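Long-range contact in beta sliding clamp (Bartonella birtlesii LL-WM9, PDB 6PTR), which probably encircles DNA as a ring-shaped homodimer and tethers DNA polymerases and other proteins to it for processive replication: residues R162-H174 with L178-L190. Residues are numbered along the deposited sequence; the frame is centred on the assembly and turned at random. Where two conformers were deposited one is given.
Sequences RYYLNGIYFHIVH and LKLRLVATDGHRL
His171 turns its ring across Arg181 because CG stands between the backbone N and the carbonyl carbon (chi1 64°), while Arg181 extends with CG anti to its N before bending at chi3. They face each other across an antiparallel beta hairpin of the central domain, strand 167-173 with 179-185, lying between strands 207-210 and 189-196 of a larger sheet; ring and guanidinium planes are 72° apart. Arg181 CB lies over one face of the imidazole, 4.1 Å from the ring centroid, and CG approaches CE1 to 3.5 Å; Tyr169 CE2 covers the opposite face. In the ring plane, Val183 CG2 meets the edge, and ND1 donates to Tyr169 O at 3.1 Å from above its carbonyl plane, which fixes the ring's rotation. Val183 N reaches this oxygen from the other face. His171 NE2 and Arg181 NH1 both hydrogen-bond to Tyr259 OH, and Arg181 NE salt-bridges Asp194. Val173 CG2 lies over one face of the guanidinium, 3.6 Å from NH1. Six backbone hydrogen bonds join the pairs Tyr169-Val183, His171-Arg181 and Val173-Lys179. The hairpin's other face is apolar: Leu180 CD1 sits over the centre of the Phe170 ring, Leu182 CD1 comes obliquely to Phe170 CD1 at 3.8 Å, and Ile168 CG2 presses on Leu182 CB. Helix 142-152 packs on Ile168 and Leu182. Ahead of strand 167-173, Leu165 CD2 rests against Thr185 CG2; Thr185 also touches the bound peptide. A water accepts from Thr185 N at 2.8 Å and is also hydrogen-bonded to Leu165 O and Gly167 O.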
loop_
_atom_site.group_PDB
_atom_site.type_symbol
_atom_site.label_atom_id
_atom_site.label_comp_id
_atom_site.label_asym_id
_atom_site.label_seq_id
_atom_site.Cartn_x
_atom_site.Cartn_y
_atom_site.Cartn_z
ATOM N N ARG C 162 -18.892 -11.668 18.475
ATOM C CA ARG C 162 -18.243 -12.712 19.252
ATOM C C ARG C 162 -17.168 -12.078 20.131
ATOM O O ARG C 162 -15.992 -12.418 20.020
ATOM C CB ARG C 162 -17.617 -13.765 18.339
ATOM C CG ARG C 162 -18.588 -14.419 17.371
ATOM C CD ARG C 162 -19.554 -15.302 18.124
ATOM N NE ARG C 162 -20.403 -16.038 17.199
ATOM C CZ ARG C 162 -21.625 -15.669 16.845
ATOM N NH1 ARG C 162 -22.304 -16.406 15.981
ATOM N NH2 ARG C 162 -22.163 -14.559 17.339
ATOM N N TYR C 163 -17.571 -11.148 21.003
ATOM C CA TYR C 163 -16.576 -10.267 21.624
ATOM C C TYR C 163 -15.602 -11.028 22.518
ATOM O O TYR C 163 -14.422 -10.654 22.595
ATOM C CB TYR C 163 -17.255 -9.141 22.413
ATOM C CG TYR C 163 -17.697 -9.544 23.803
ATOM C CD1 TYR C 163 -16.930 -9.226 24.927
ATOM C CD2 TYR C 163 -18.876 -10.253 23.993
ATOM C CE1 TYR C 163 -17.337 -9.609 26.207
ATOM C CE2 TYR C 163 -19.287 -10.638 25.256
ATOM C CZ TYR C 163 -18.519 -10.319 26.358
ATOM O OH TYR C 163 -18.952 -10.714 27.603
ATOM N N TYR C 164 -16.038 -12.098 23.193
ATOM C CA TYR C 164 -15.072 -12.771 24.055
ATOM C C TYR C 164 -14.233 -13.786 23.308
ATOM O O TYR C 164 -13.420 -14.462 23.938
ATOM C CB TYR C 164 -15.733 -13.425 25.287
ATOM C CG TYR C 164 -16.922 -14.323 25.058
ATOM C CD1 TYR C 164 -16.765 -15.611 24.549
ATOM C CD2 TYR C 164 -18.198 -13.908 25.420
ATOM C CE1 TYR C 164 -17.877 -16.450 24.364
ATOM C CE2 TYR C 164 -19.302 -14.723 25.235
ATOM C CZ TYR C 164 -19.138 -15.992 24.712
ATOM O OH TYR C 164 -20.247 -16.799 24.543
ATOM N N LEU C 165 -14.430 -13.922 21.991
ATOM C CA LEU C 165 -13.457 -14.572 21.128
ATOM C C LEU C 165 -12.458 -13.583 20.545
ATOM O O LEU C 165 -11.526 -14.005 19.864
ATOM C CB LEU C 165 -14.157 -15.313 19.969
ATOM C CG LEU C 165 -15.081 -16.482 20.344
ATOM C CD1 LEU C 165 -15.400 -17.289 19.097
ATOM C CD2 LEU C 165 -14.450 -17.376 21.384
ATOM N N ASN C 166 -12.627 -12.282 20.792
ATOM C CA ASN C 166 -11.745 -11.259 20.217
ATOM C C ASN C 166 -10.520 -11.051 21.113
ATOM O O ASN C 166 -10.200 -9.952 21.524
ATOM C CB ASN C 166 -12.499 -9.946 20.019
ATOM C CG ASN C 166 -13.265 -9.891 18.686
ATOM O OD1 ASN C 166 -13.021 -9.014 17.846
ATOM N ND2 ASN C 166 -14.175 -10.837 18.487
ATOM N N GLY C 167 -9.836 -12.143 21.405
ATOM C CA GLY C 167 -8.643 -12.058 22.234
ATOM C C GLY C 167 -8.085 -13.446 22.410
ATOM O O GLY C 167 -8.547 -14.395 21.774
ATOM N N ILE C 168 -7.100 -13.567 23.293
ATOM C CA ILE C 168 -6.424 -14.837 23.537
ATOM C C ILE C 168 -6.707 -15.271 24.962
ATOM O O ILE C 168 -6.582 -14.474 25.897
ATOM C CB ILE C 168 -4.907 -14.722 23.313
ATOM C CG1 ILE C 168 -4.599 -14.471 21.843
ATOM C CG2 ILE C 168 -4.195 -15.999 23.817
ATOM C CD1 ILE C 168 -3.085 -14.295 21.584
ATOM N N TYR C 169 -7.077 -16.527 25.136
ATOM C CA TYR C 169 -7.367 -17.045 26.471
ATOM C C TYR C 169 -6.053 -17.527 27.067
ATOM O O TYR C 169 -5.501 -18.530 26.621
ATOM C CB TYR C 169 -8.395 -18.166 26.401
ATOM C CG TYR C 169 -8.812 -18.727 27.750
ATOM C CD1 TYR C 169 -9.136 -17.880 28.803
ATOM C CD2 TYR C 169 -8.866 -20.104 27.975
ATOM C CE1 TYR C 169 -9.518 -18.392 30.063
ATOM C CE2 TYR C 169 -9.256 -20.612 29.217
ATOM C CZ TYR C 169 -9.582 -19.750 30.238
ATOM O OH TYR C 169 -9.953 -20.244 31.460
ATOM N N PHE C 170 -5.591 -16.827 28.111
ATOM C CA PHE C 170 -4.271 -16.956 28.728
ATOM C C PHE C 170 -4.526 -17.621 30.076
ATOM O O PHE C 170 -5.175 -17.015 30.930
ATOM C CB PHE C 170 -3.713 -15.535 28.863
ATOM C CG PHE C 170 -2.289 -15.400 29.371
ATOM C CD1 PHE C 170 -1.222 -15.422 28.494
ATOM C CD2 PHE C 170 -2.050 -15.048 30.687
ATOM C CE1 PHE C 170 0.071 -15.210 28.947
ATOM C CE2 PHE C 170 -0.742 -14.831 31.145
ATOM C CZ PHE C 170 0.303 -14.919 30.263
ATOM N N HIS C 171 -4.093 -18.879 30.250
ATOM C CA HIS C 171 -4.550 -19.653 31.405
ATOM C C HIS C 171 -3.564 -20.763 31.744
ATOM O O HIS C 171 -2.694 -21.125 30.947
ATOM C CB HIS C 171 -5.968 -20.226 31.144
ATOM C CG HIS C 171 -6.046 -21.215 30.013
ATOM N ND1 HIS C 171 -5.810 -20.872 28.699
ATOM C CD2 HIS C 171 -6.378 -22.532 30.002
ATOM C CE1 HIS C 171 -5.988 -21.933 27.924
ATOM N NE2 HIS C 171 -6.339 -22.954 28.693
ATOM N N ILE C 172 -3.747 -21.332 32.948
ATOM C CA ILE C 172 -2.920 -22.405 33.477
ATOM C C ILE C 172 -3.638 -23.728 33.290
ATOM O O ILE C 172 -4.863 -23.817 33.466
ATOM C CB ILE C 172 -2.605 -22.168 34.967
ATOM C CG1 ILE C 172 -1.795 -20.879 35.133
ATOM C CG2 ILE C 172 -1.865 -23.345 35.568
ATOM C CD1 ILE C 172 -0.625 -20.776 34.195
ATOM N N VAL C 173 -2.873 -24.762 32.960
ATOM C CA VAL C 173 -3.385 -26.119 32.795
ATOM C C VAL C 173 -2.682 -26.969 33.837
ATOM O O VAL C 173 -1.460 -27.158 33.774
ATOM C CB VAL C 173 -3.146 -26.670 31.383
ATOM C CG1 VAL C 173 -3.642 -28.119 31.299
ATOM C CG2 VAL C 173 -3.840 -25.812 30.351
ATOM N N HIS C 174 -3.444 -27.472 34.807
ATOM C CA HIS C 174 -2.860 -28.177 35.949
ATOM C C HIS C 174 -2.557 -29.635 35.597
ATOM O O HIS C 174 -3.066 -30.576 36.206
ATOM C CB HIS C 174 -3.782 -28.073 37.157
ATOM C CG HIS C 174 -4.041 -26.666 37.601
ATOM N ND1 HIS C 174 -3.374 -26.083 38.660
ATOM C CD2 HIS C 174 -4.894 -25.728 37.133
ATOM C CE1 HIS C 174 -3.802 -24.843 38.819
ATOM N NE2 HIS C 174 -4.725 -24.603 37.904
ATOM N N LEU C 178 2.675 -28.022 35.760
ATOM C CA LEU C 178 1.855 -26.885 35.359
ATOM C C LEU C 178 2.262 -26.405 33.976
ATOM O O LEU C 178 3.450 -26.275 33.673
ATOM C CB LEU C 178 1.996 -25.721 36.347
ATOM C CG LEU C 178 1.169 -25.662 37.630
ATOM C CD1 LEU C 178 1.296 -24.275 38.254
ATOM C CD2 LEU C 178 -0.277 -25.997 37.349
ATOM N N LYS C 179 1.266 -26.145 33.138
ATOM C CA LYS C 179 1.465 -25.531 31.839
ATOM C C LYS C 179 0.851 -24.142 31.836
ATOM O O LYS C 179 -0.179 -23.915 32.472
ATOM C CB LYS C 179 0.834 -26.370 30.722
ATOM C CG LYS C 179 1.489 -27.728 30.529
ATOM C CD LYS C 179 1.012 -28.376 29.230
ATOM C CE LYS C 179 1.721 -29.689 28.963
ATOM N NZ LYS C 179 0.944 -30.856 29.462
ATOM N N LEU C 180 1.500 -23.215 31.140
ATOM C CA LEU C 180 0.885 -21.958 30.741
ATOM C C LEU C 180 0.451 -22.117 29.298
ATOM O O LEU C 180 1.257 -22.516 28.455
ATOM C CB LEU C 180 1.864 -20.790 30.866
ATOM C CG LEU C 180 1.432 -19.471 30.211
ATOM C CD1 LEU C 180 0.217 -18.861 30.910
ATOM C CD2 LEU C 180 2.622 -18.497 30.232
ATOM N N ARG C 181 -0.827 -21.845 29.024
ATOM C CA ARG C 181 -1.407 -22.113 27.720
ATOM C C ARG C 181 -2.066 -20.860 27.178
ATOM O O ARG C 181 -2.648 -20.070 27.929
ATOM C CB ARG C 181 -2.438 -23.266 27.797
ATOM C CG ARG C 181 -3.189 -23.539 26.502
ATOM C CD ARG C 181 -4.062 -24.799 26.709
ATOM N NE ARG C 181 -3.291 -26.051 26.706
ATOM C CZ ARG C 181 -3.805 -27.243 26.987
ATOM N NH1 ARG C 181 -5.090 -27.350 27.325
ATOM N NH2 ARG C 181 -3.041 -28.328 26.939
ATOM N N LEU C 182 -1.957 -20.673 25.872
ATOM C CA LEU C 182 -2.694 -19.649 25.155
ATOM C C LEU C 182 -3.524 -20.340 24.099
ATOM O O LEU C 182 -2.999 -21.200 23.390
ATOM C CB LEU C 182 -1.775 -18.637 24.460
ATOM C CG LEU C 182 -1.041 -17.616 25.333
ATOM C CD1 LEU C 182 -0.052 -18.275 26.247
ATOM C CD2 LEU C 182 -0.335 -16.625 24.418
ATOM N N VAL C 183 -4.804 -19.962 24.013
ATOM C CA VAL C 183 -5.730 -20.458 22.995
ATOM C C VAL C 183 -6.396 -19.272 22.317
ATOM O O VAL C 183 -6.823 -18.309 22.973
ATOM C CB VAL C 183 -6.790 -21.412 23.588
ATOM C CG1 VAL C 183 -7.859 -21.759 22.519
ATOM C CG2 VAL C 183 -6.139 -22.697 24.098
ATOM N N ALA C 184 -6.527 -19.352 20.991
ATOM C CA ALA C 184 -7.328 -18.388 20.258
ATOM C C ALA C 184 -8.177 -19.133 19.242
ATOM O O ALA C 184 -7.754 -20.139 18.670
ATOM C CB ALA C 184 -6.461 -17.346 19.514
ATOM N N THR C 185 -9.359 -18.604 18.998
ATOM C CA THR C 185 -10.210 -19.204 17.987
ATOM C C THR C 185 -11.160 -18.148 17.454
ATOM O O THR C 185 -11.486 -17.169 18.128
ATOM C CB THR C 185 -10.976 -20.391 18.571
ATOM O OG1 THR C 185 -11.746 -21.026 17.532
ATOM C CG2 THR C 185 -11.925 -19.918 19.648
ATOM N N ASP C 186 -11.612 -18.369 16.223
ATOM C CA ASP C 186 -12.664 -17.569 15.623
ATOM C C ASP C 186 -13.896 -18.412 15.300
ATOM O O ASP C 186 -14.765 -17.956 14.555
ATOM C CB ASP C 186 -12.130 -16.869 14.370
ATOM C CG ASP C 186 -11.720 -17.839 13.273
ATOM O OD1 ASP C 186 -11.843 -19.075 13.451
ATOM O OD2 ASP C 186 -11.262 -17.344 12.226
ATOM N N GLY C 187 -13.977 -19.632 15.833
ATOM C CA GLY C 187 -15.056 -20.546 15.556
ATOM C C GLY C 187 -14.820 -21.442 14.358
ATOM O O GLY C 187 -15.628 -22.350 14.111
ATOM N N HIS C 188 -13.742 -21.210 13.605
ATOM C CA HIS C 188 -13.416 -22.029 12.441
ATOM C C HIS C 188 -12.008 -22.584 12.561
ATOM O O HIS C 188 -11.780 -23.764 12.289
ATOM C CB HIS C 188 -13.560 -21.202 11.164
ATOM C CG HIS C 188 -14.968 -20.770 10.925
ATOM N ND1 HIS C 188 -15.412 -19.498 11.212
ATOM C CD2 HIS C 188 -16.048 -21.461 10.493
ATOM C CE1 HIS C 188 -16.702 -19.415 10.928
ATOM N NE2 HIS C 188 -17.110 -20.590 10.483
ATOM N N ARG C 189 -11.065 -21.707 12.918
ATOM C CA ARG C 189 -9.679 -22.047 13.222
ATOM C C ARG C 189 -9.504 -22.007 14.736
ATOM O O ARG C 189 -10.121 -21.183 15.414
ATOM C CB ARG C 189 -8.705 -21.037 12.577
ATOM C CG ARG C 189 -8.916 -20.770 11.081
ATOM C CD ARG C 189 -8.139 -19.538 10.620
ATOM N NE ARG C 189 -8.788 -18.295 11.035
ATOM C CZ ARG C 189 -8.329 -17.082 10.742
ATOM N NH1 ARG C 189 -7.222 -16.941 10.027
ATOM N NH2 ARG C 189 -8.973 -16.008 11.175
ATOM N N LEU C 190 -8.657 -22.881 15.265
ATOM C CA LEU C 190 -8.276 -22.749 16.668
ATOM C C LEU C 190 -6.789 -23.010 16.776
ATOM O O LEU C 190 -6.264 -23.896 16.095
ATOM C CB LEU C 190 -9.033 -23.724 17.585
ATOM C CG LEU C 190 -8.613 -23.688 19.066
ATOM C CD1 LEU C 190 -9.838 -23.903 19.970
ATOM C CD2 LEU C 190 -7.558 -24.717 19.385
HETATM O O HOH W 1 -10.048 -16.391 20.629
#